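Local coordinates for putative acetamidase/formamidase (Yersinia enterocolitica subsp. palearctica serotype O:3, PDB 5UBU), which probably hydrolyses carbon-nitrogen bonds, other than peptide bonds, in linear amides, and binds sodium ions, at residues V58-A67 with L79-N88; P116-H125 with P141-L151. All blocks are in the same frame, centred on the assembly; numbering follows the deposited sequence.

Contact 1 of 2, residues V58-A67 with L79-N88; sequences VDTRDAFEGA and LKMPFLNPQN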
# COMPACT_ATOMS: atom_id res chain seq x y z
N VAL B 58 -38.04 1.05 2.63
CA VAL B 58 -37.26 2.18 3.14
C VAL B 58 -37.23 3.40 2.21
O VAL B 58 -36.90 3.27 1.04
CB VAL B 58 -35.79 1.77 3.37
CG1 VAL B 58 -35.03 2.89 4.06
CG2 VAL B 58 -35.71 0.51 4.22
N ASP B 59 -37.57 4.57 2.76
CA ASP B 59 -37.52 5.84 2.04
C ASP B 59 -36.15 6.45 2.35
O ASP B 59 -36.01 7.26 3.26
CB ASP B 59 -38.64 6.78 2.48
CG ASP B 59 -40.03 6.30 2.06
OD1 ASP B 59 -40.14 5.40 1.21
OD2 ASP B 59 -41.03 6.86 2.58
N THR B 60 -35.13 6.05 1.60
CA THR B 60 -33.76 6.54 1.82
C THR B 60 -33.53 7.97 1.33
O THR B 60 -34.23 8.46 0.46
CB THR B 60 -32.71 5.66 1.12
OG1 THR B 60 -32.83 5.78 -0.31
CG2 THR B 60 -32.84 4.21 1.52
N ARG B 61 -32.52 8.61 1.91
CA ARG B 61 -32.09 9.95 1.53
C ARG B 61 -30.76 9.81 0.79
O ARG B 61 -30.03 8.85 1.00
CB ARG B 61 -31.94 10.85 2.75
CG ARG B 61 -33.27 11.28 3.33
CD ARG B 61 -33.08 12.24 4.50
NE ARG B 61 -34.37 12.76 4.97
CZ ARG B 61 -34.54 13.57 6.02
NH1 ARG B 61 -35.76 13.97 6.35
NH2 ARG B 61 -33.50 13.96 6.75
N ASP B 62 -30.46 10.78 -0.08
CA ASP B 62 -29.22 10.72 -0.84
C ASP B 62 -28.01 10.91 0.08
O ASP B 62 -28.15 11.28 1.24
CB ASP B 62 -29.23 11.70 -2.04
CG ASP B 62 -29.11 13.18 -1.64
OD1 ASP B 62 -28.66 13.50 -0.51
OD2 ASP B 62 -29.41 14.07 -2.49
N ALA B 63 -26.82 10.67 -0.46
CA ALA B 63 -25.58 10.80 0.30
C ALA B 63 -25.31 12.18 0.91
O ALA B 63 -24.56 12.28 1.89
CB ALA B 63 -24.40 10.42 -0.59
N PHE B 64 -25.93 13.22 0.37
CA PHE B 64 -25.74 14.59 0.85
C PHE B 64 -26.91 15.08 1.72
O PHE B 64 -26.92 16.23 2.16
CB PHE B 64 -25.56 15.53 -0.35
CG PHE B 64 -24.66 14.97 -1.42
CD1 PHE B 64 -23.29 14.80 -1.17
CD2 PHE B 64 -25.16 14.59 -2.66
CE1 PHE B 64 -22.45 14.27 -2.15
CE2 PHE B 64 -24.33 14.06 -3.63
CZ PHE B 64 -22.97 13.90 -3.37
N GLU B 65 -27.85 14.17 1.99
CA GLU B 65 -29.06 14.45 2.77
C GLU B 65 -29.80 15.67 2.20
O GLU B 65 -30.21 16.57 2.92
CB GLU B 65 -28.76 14.58 4.28
CG GLU B 65 -30.00 14.41 5.15
CD GLU B 65 -29.74 14.35 6.65
OE1 GLU B 65 -30.60 13.79 7.37
OE2 GLU B 65 -28.68 14.83 7.11
N GLY B 66 -29.93 15.69 0.87
CA GLY B 66 -30.60 16.75 0.13
C GLY B 66 -29.95 18.14 0.16
O GLY B 66 -30.56 19.11 -0.30
N ALA B 67 -28.72 18.23 0.66
CA ALA B 67 -28.03 19.52 0.75
C ALA B 67 -27.66 20.13 -0.60
O ALA B 67 -27.48 21.34 -0.70
CB ALA B 67 -26.78 19.40 1.60
N LEU B 79 -20.97 20.81 2.49
CA LEU B 79 -20.67 19.51 3.11
C LEU B 79 -19.47 19.59 4.05
O LEU B 79 -18.57 20.41 3.86
CB LEU B 79 -20.36 18.48 2.03
CG LEU B 79 -21.40 18.28 0.92
CD1 LEU B 79 -20.83 17.37 -0.16
CD2 LEU B 79 -22.70 17.73 1.48
N LYS B 80 -19.48 18.71 5.04
CA LYS B 80 -18.39 18.60 6.03
C LYS B 80 -18.03 17.11 6.06
O LYS B 80 -18.81 16.30 6.55
CB LYS B 80 -18.86 19.08 7.40
CG LYS B 80 -17.75 19.43 8.39
CD LYS B 80 -18.30 19.97 9.70
CE LYS B 80 -18.98 21.33 9.54
NZ LYS B 80 -19.46 21.86 10.84
N MSE B 81 -16.87 16.75 5.52
CA MSE B 81 -16.44 15.34 5.53
C MSE B 81 -16.10 14.96 6.96
O MSE B 81 -15.62 15.79 7.71
CB MSE B 81 -15.23 15.11 4.63
CG MSE B 81 -15.47 15.41 3.15
SE MSE B 81 -16.78 14.17 2.34
CE MSE B 81 -18.20 15.52 2.26
N PRO B 82 -16.34 13.70 7.37
CA PRO B 82 -16.90 12.62 6.55
C PRO B 82 -18.42 12.45 6.67
O PRO B 82 -18.93 11.35 6.43
CB PRO B 82 -16.20 11.40 7.13
CG PRO B 82 -16.09 11.71 8.60
CD PRO B 82 -16.01 13.22 8.73
N PHE B 83 -19.15 13.52 7.00
CA PHE B 83 -20.61 13.43 7.17
C PHE B 83 -21.39 13.33 5.86
O PHE B 83 -21.96 14.30 5.38
CB PHE B 83 -21.15 14.58 8.03
CG PHE B 83 -20.59 14.60 9.43
CD1 PHE B 83 -21.22 13.90 10.45
CD2 PHE B 83 -19.44 15.33 9.74
CE1 PHE B 83 -20.72 13.92 11.74
CE2 PHE B 83 -18.94 15.36 11.03
CZ PHE B 83 -19.57 14.65 12.03
N LEU B 84 -21.36 12.13 5.29
CA LEU B 84 -22.10 11.78 4.09
C LEU B 84 -22.82 10.47 4.41
O LEU B 84 -22.52 9.81 5.41
CB LEU B 84 -21.19 11.56 2.89
CG LEU B 84 -20.44 12.75 2.26
CD1 LEU B 84 -19.64 12.26 1.06
CD2 LEU B 84 -21.42 13.85 1.84
N ASN B 85 -23.76 10.10 3.55
CA ASN B 85 -24.50 8.85 3.69
C ASN B 85 -25.38 8.78 4.95
O ASN B 85 -25.12 7.97 5.85
CB ASN B 85 -23.56 7.64 3.62
CG ASN B 85 -22.66 7.65 2.39
OD1 ASN B 85 -22.95 8.31 1.39
ND2 ASN B 85 -21.57 6.90 2.46
N PRO B 86 -26.41 9.63 5.04
CA PRO B 86 -27.32 9.56 6.18
C PRO B 86 -27.96 8.18 6.20
O PRO B 86 -28.46 7.72 5.16
CB PRO B 86 -28.36 10.64 5.86
CG PRO B 86 -28.27 10.83 4.39
CD PRO B 86 -26.81 10.69 4.10
N GLN B 87 -27.95 7.52 7.35
CA GLN B 87 -28.46 6.15 7.47
C GLN B 87 -29.84 5.95 8.05
O GLN B 87 -30.22 6.62 9.01
CB GLN B 87 -27.50 5.34 8.37
CG GLN B 87 -26.09 5.21 7.83
CD GLN B 87 -26.05 4.41 6.55
OE1 GLN B 87 -26.50 3.25 6.50
NE2 GLN B 87 -25.47 5.00 5.51
N ASN B 88 -30.59 5.03 7.45
CA ASN B 88 -31.88 4.59 7.98
C ASN B 88 -31.51 3.50 8.97
O ASN B 88 -30.51 2.79 8.77
CB ASN B 88 -32.80 4.04 6.89
CG ASN B 88 -33.57 5.12 6.18
OD1 ASN B 88 -33.26 5.48 5.05
ND2 ASN B 88 -34.56 5.67 6.86
O HOH W 1 -36.84 7.01 5.95
O HOH W 2 -30.84 7.19 3.78
O HOH W 3 -27.81 8.03 2.60
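Pro86 is the bump at the middle of this contact, and the type I beta turn from Asp62 to Glu65 is the hollow that takes it. The turn follows strand 55-59 and lies against the loop leading into strand 87-93. The CG-CD edge of the proline ring presses on the turn's carbonyls, with CG 3.2 Å from Asp62 O, while the extended Glu65 side chain runs past it in the opposite direction, CB 3.8 Å from Pro86 CG. Both carboxylate oxygens of Glu65 have partners: OE1 takes Arg61 NH2 in a salt bridge of 3.0 Å, and OE2 reaches the Tyr38 hydroxyl. Arg61 brings its CB up on the other side of the ring plane, off the rim, as Glu65 does on its own side, and its NE pairs with Glu30.

Next to the proline, the one direct hydrogen bond between the segments runs from Asn85 N to Ala63 O, 2.9 Å, coming in on a lone pair in the carbonyl plane. Asn85 itself lies close to a bound sodium ion, near Asp220, and its ND2 is held by Ser184 O. Further along, the Phe64 ring slots in beside two leucines; its CD1 is 3.7 Å from both Leu79 CD1 and Leu84 CD2.

Toward the strands the chains separate and water fills in. One molecule accepts from Arg61 N and lies within bonding distance of Pro86 O and Asn88 OD1; another joins Asp59 O to Asn88 ND2. Here Val58 CG1, set anti to the backbone N (chi1 -173°), lies 3.3 Å from Asn88 OD1.

Contact 2 of 2, residues P116-H125 with P141-L151; sequences PHGICAMIPH and PLPEKVRMIKL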
# COMPACT_ATOMS: atom_id res chain seq x y z
N PRO B 116 -37.60 13.07 -10.14
CA PRO B 116 -36.41 12.73 -9.37
C PRO B 116 -35.09 12.99 -10.07
O PRO B 116 -34.95 12.76 -11.28
CB PRO B 116 -36.57 11.23 -9.12
CG PRO B 116 -37.34 10.75 -10.30
CD PRO B 116 -38.26 11.85 -10.70
N HIS B 117 -34.11 13.45 -9.30
CA HIS B 117 -32.78 13.70 -9.82
C HIS B 117 -31.71 13.02 -8.97
O HIS B 117 -31.81 12.99 -7.74
CB HIS B 117 -32.46 15.20 -9.92
CG HIS B 117 -33.28 15.94 -10.93
ND1 HIS B 117 -34.49 16.52 -10.62
CD2 HIS B 117 -33.06 16.20 -12.25
CE1 HIS B 117 -34.97 17.13 -11.69
NE2 HIS B 117 -34.12 16.95 -12.69
N GLY B 118 -30.71 12.47 -9.65
CA GLY B 118 -29.55 11.86 -9.01
C GLY B 118 -28.48 12.94 -9.01
O GLY B 118 -28.62 13.93 -9.70
N ILE B 119 -27.41 12.75 -8.25
CA ILE B 119 -26.33 13.73 -8.16
C ILE B 119 -24.95 13.10 -8.13
O ILE B 119 -24.70 12.20 -7.34
CB ILE B 119 -26.44 14.55 -6.86
CG1 ILE B 119 -27.77 15.32 -6.83
CG2 ILE B 119 -25.31 15.57 -6.75
CD1 ILE B 119 -28.10 15.94 -5.47
N CYS B 120 -24.06 13.57 -8.99
CA CYS B 120 -22.67 13.13 -9.00
C CYS B 120 -21.89 14.39 -8.67
O CYS B 120 -22.21 15.47 -9.17
CB CYS B 120 -22.23 12.57 -10.34
SG CYS B 120 -20.48 12.05 -10.31
N ALA B 121 -20.87 14.26 -7.82
CA ALA B 121 -20.08 15.41 -7.42
C ALA B 121 -18.62 15.11 -7.21
O ALA B 121 -18.24 13.99 -6.86
CB ALA B 121 -20.66 15.99 -6.13
N MSE B 122 -17.81 16.14 -7.45
CA MSE B 122 -16.37 16.08 -7.27
C MSE B 122 -16.14 16.94 -6.07
O MSE B 122 -16.15 18.16 -6.15
CB MSE B 122 -15.63 16.61 -8.48
CG MSE B 122 -15.39 15.51 -9.50
SE MSE B 122 -14.75 16.36 -11.18
CE MSE B 122 -12.94 16.83 -10.62
N ILE B 123 -15.98 16.28 -4.93
CA ILE B 123 -15.76 16.95 -3.66
C ILE B 123 -14.27 17.21 -3.47
O ILE B 123 -13.46 16.30 -3.67
CB ILE B 123 -16.30 16.07 -2.52
CG1 ILE B 123 -17.79 15.76 -2.77
CG2 ILE B 123 -16.07 16.75 -1.17
CD1 ILE B 123 -18.43 14.80 -1.79
N PRO B 124 -13.88 18.45 -3.11
CA PRO B 124 -12.46 18.70 -2.93
C PRO B 124 -11.82 17.79 -1.86
O PRO B 124 -12.45 17.52 -0.83
CB PRO B 124 -12.41 20.16 -2.48
CG PRO B 124 -13.60 20.77 -3.15
CD PRO B 124 -14.66 19.70 -3.10
N HIS B 125 -10.62 17.30 -2.16
CA HIS B 125 -9.87 16.42 -1.26
C HIS B 125 -10.55 15.07 -1.01
O HIS B 125 -10.35 14.44 0.03
CB HIS B 125 -9.55 17.14 0.06
CG HIS B 125 -8.90 18.47 -0.14
ND1 HIS B 125 -7.57 18.60 -0.51
CD2 HIS B 125 -9.39 19.72 -0.01
CE1 HIS B 125 -7.28 19.89 -0.61
NE2 HIS B 125 -8.36 20.59 -0.31
N PRO B 141 -6.73 21.13 -4.89
CA PRO B 141 -7.76 20.12 -5.12
C PRO B 141 -8.31 20.25 -6.54
O PRO B 141 -8.10 21.27 -7.20
CB PRO B 141 -8.83 20.49 -4.09
CG PRO B 141 -8.66 21.96 -3.88
CD PRO B 141 -7.19 22.21 -4.00
N LEU B 142 -9.00 19.21 -6.99
CA LEU B 142 -9.59 19.22 -8.32
C LEU B 142 -10.76 20.19 -8.35
O LEU B 142 -11.27 20.60 -7.30
CB LEU B 142 -10.09 17.82 -8.68
CG LEU B 142 -9.08 16.68 -8.65
CD1 LEU B 142 -9.79 15.40 -9.05
CD2 LEU B 142 -7.90 16.98 -9.58
N PRO B 143 -11.20 20.57 -9.56
CA PRO B 143 -12.32 21.49 -9.62
C PRO B 143 -13.52 20.92 -8.91
O PRO B 143 -13.74 19.71 -8.86
CB PRO B 143 -12.60 21.61 -11.12
CG PRO B 143 -11.26 21.41 -11.73
CD PRO B 143 -10.67 20.29 -10.90
N GLU B 144 -14.29 21.83 -8.36
CA GLU B 144 -15.45 21.51 -7.59
C GLU B 144 -16.65 21.45 -8.54
O GLU B 144 -17.15 22.47 -8.96
CB GLU B 144 -15.54 22.59 -6.51
CG GLU B 144 -16.42 22.26 -5.33
CD GLU B 144 -16.04 23.05 -4.08
OE1 GLU B 144 -16.66 22.78 -3.04
OE2 GLU B 144 -15.13 23.91 -4.12
N LYS B 145 -17.05 20.24 -8.90
CA LYS B 145 -18.18 20.01 -9.82
C LYS B 145 -19.38 19.27 -9.24
O LYS B 145 -19.26 18.47 -8.32
CB LYS B 145 -17.71 19.27 -11.09
CG LYS B 145 -17.39 20.12 -12.29
CD LYS B 145 -16.21 21.06 -12.13
CE LYS B 145 -16.21 22.10 -13.25
NZ LYS B 145 -16.28 21.51 -14.62
N VAL B 146 -20.54 19.55 -9.83
CA VAL B 146 -21.81 18.94 -9.47
C VAL B 146 -22.63 18.72 -10.74
O VAL B 146 -22.73 19.60 -11.60
CB VAL B 146 -22.64 19.85 -8.52
CG1 VAL B 146 -24.02 19.25 -8.24
CG2 VAL B 146 -21.89 20.10 -7.22
N ARG B 147 -23.22 17.53 -10.84
CA ARG B 147 -24.07 17.18 -11.97
C ARG B 147 -25.43 16.75 -11.43
O ARG B 147 -25.49 15.86 -10.59
CB ARG B 147 -23.46 16.05 -12.77
CG ARG B 147 -22.21 16.39 -13.56
CD ARG B 147 -22.45 17.44 -14.66
NE ARG B 147 -23.79 17.34 -15.23
CZ ARG B 147 -24.19 16.45 -16.15
NH1 ARG B 147 -23.38 15.52 -16.63
NH2 ARG B 147 -25.45 16.48 -16.59
N MSE B 148 -26.50 17.39 -11.90
CA MSE B 148 -27.87 17.06 -11.52
C MSE B 148 -28.35 16.24 -12.68
O MSE B 148 -28.53 16.75 -13.77
CB MSE B 148 -28.74 18.29 -11.40
CG MSE B 148 -28.34 19.17 -10.22
SE MSE B 148 -29.17 18.39 -8.63
CE MSE B 148 -31.07 18.80 -8.89
N ILE B 149 -28.52 14.95 -12.46
CA ILE B 149 -28.93 14.04 -13.51
C ILE B 149 -30.37 13.59 -13.34
O ILE B 149 -30.76 13.08 -12.30
CB ILE B 149 -28.04 12.76 -13.52
CG1 ILE B 149 -26.54 13.12 -13.48
CG2 ILE B 149 -28.40 11.85 -14.69
CD1 ILE B 149 -26.16 14.20 -14.45
N LYS B 150 -31.15 13.77 -14.39
CA LYS B 150 -32.55 13.37 -14.39
C LYS B 150 -32.51 11.86 -14.51
O LYS B 150 -31.59 11.30 -15.10
CB LYS B 150 -33.23 13.99 -15.61
CG LYS B 150 -34.75 14.10 -15.59
CD LYS B 150 -35.20 14.85 -16.87
CE LYS B 150 -36.53 15.60 -16.72
NZ LYS B 150 -36.39 16.76 -15.79
N LEU B 151 -33.48 11.18 -13.92
CA LEU B 151 -33.49 9.71 -14.00
C LEU B 151 -34.87 9.13 -13.80
O LEU B 151 -35.78 9.81 -13.35
CB LEU B 151 -32.45 9.10 -13.03
CG LEU B 151 -32.40 9.51 -11.55
CD1 LEU B 151 -33.62 9.05 -10.79
CD2 LEU B 151 -31.17 8.93 -10.89
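Gly118 N gives the shortest sound polar bond here, 2.7 Å to Ile149 O at 160°, entering in the carbonyl plane. Gly118 O takes Ile149 N in return at 2.9 Å, and that bond arrives tilted from the carbonyl plane. The absence of a side chain on Gly118 matters on this side: Leu151 folds back over it, CD2 3.8 Å from Gly118 N, with chi1 at 51° placing its CG between backbone N and carbonyl carbon. Its other methyl, CD1, meets the Pro116 ring. At the next hydrogen-bonded pair, two residues on, Cys120 and Arg147 exchange bonds in both directions, and Met122 N still reaches Lys145 O.

Strand 117-122 is the outermost strand within this chain of a four-stranded antiparallel sheet, with 145-151 beside it. On the face bearing Ile119, the selenium of Met148, a selenomethionine, lies alongside that isoleucine, 3.8 Å from its CG1, and both chains point the same way. Bends at chi2 and chi3 bring Met148 CE back to the CB of His117. The His117 ring crosses Lys150 obliquely, its CD2 3.6 Å from Lys150 CA. On the other face Arg147 turns its guanidinium to Trp158 and Glu71, with Ile149 CD1 over one face, offset toward its rim.

Past Met122 N the backbone bonding stops and side chains take over. Met122, likewise a selenomethionine, crosses Leu142 at about a right angle, CE 3.6 Å from Leu142 CB; Trp297 of the third subunit packs on Met122 and Pro143. Glu144 runs across the Pro124 ring, and its OE1 is held by Ser76 N. At the far end Pro141 CB sits over one face of the His125 imidazole in a CH-pi contact, 4.0 Å from the ring centroid.

How the contacts relate
The two contacts follow one another along the chain, contact 1 closing before contact 2 opens, with their centres 14 Å apart on the same side of the chain's centre. They belong to different sheets: strand 55-59, which leads into contact 1, is in the nine-stranded sheet, and 87-93, which leads out of it, is in the seven-stranded one, whereas contact 2 belongs to a separate four-stranded one. The join is mostly apolar. Phe64 CE2 lies 3.6 Å from Ile119 CG2, and Ile123 CD1 meets Leu79 and Leu84. Glu236, a sodium ligand, touches Ala63 and Phe64 and shares a backbone hydrogen bond with Ile119. The small sheet's edge thus packs against contact 1's loops, which run beside the metal site.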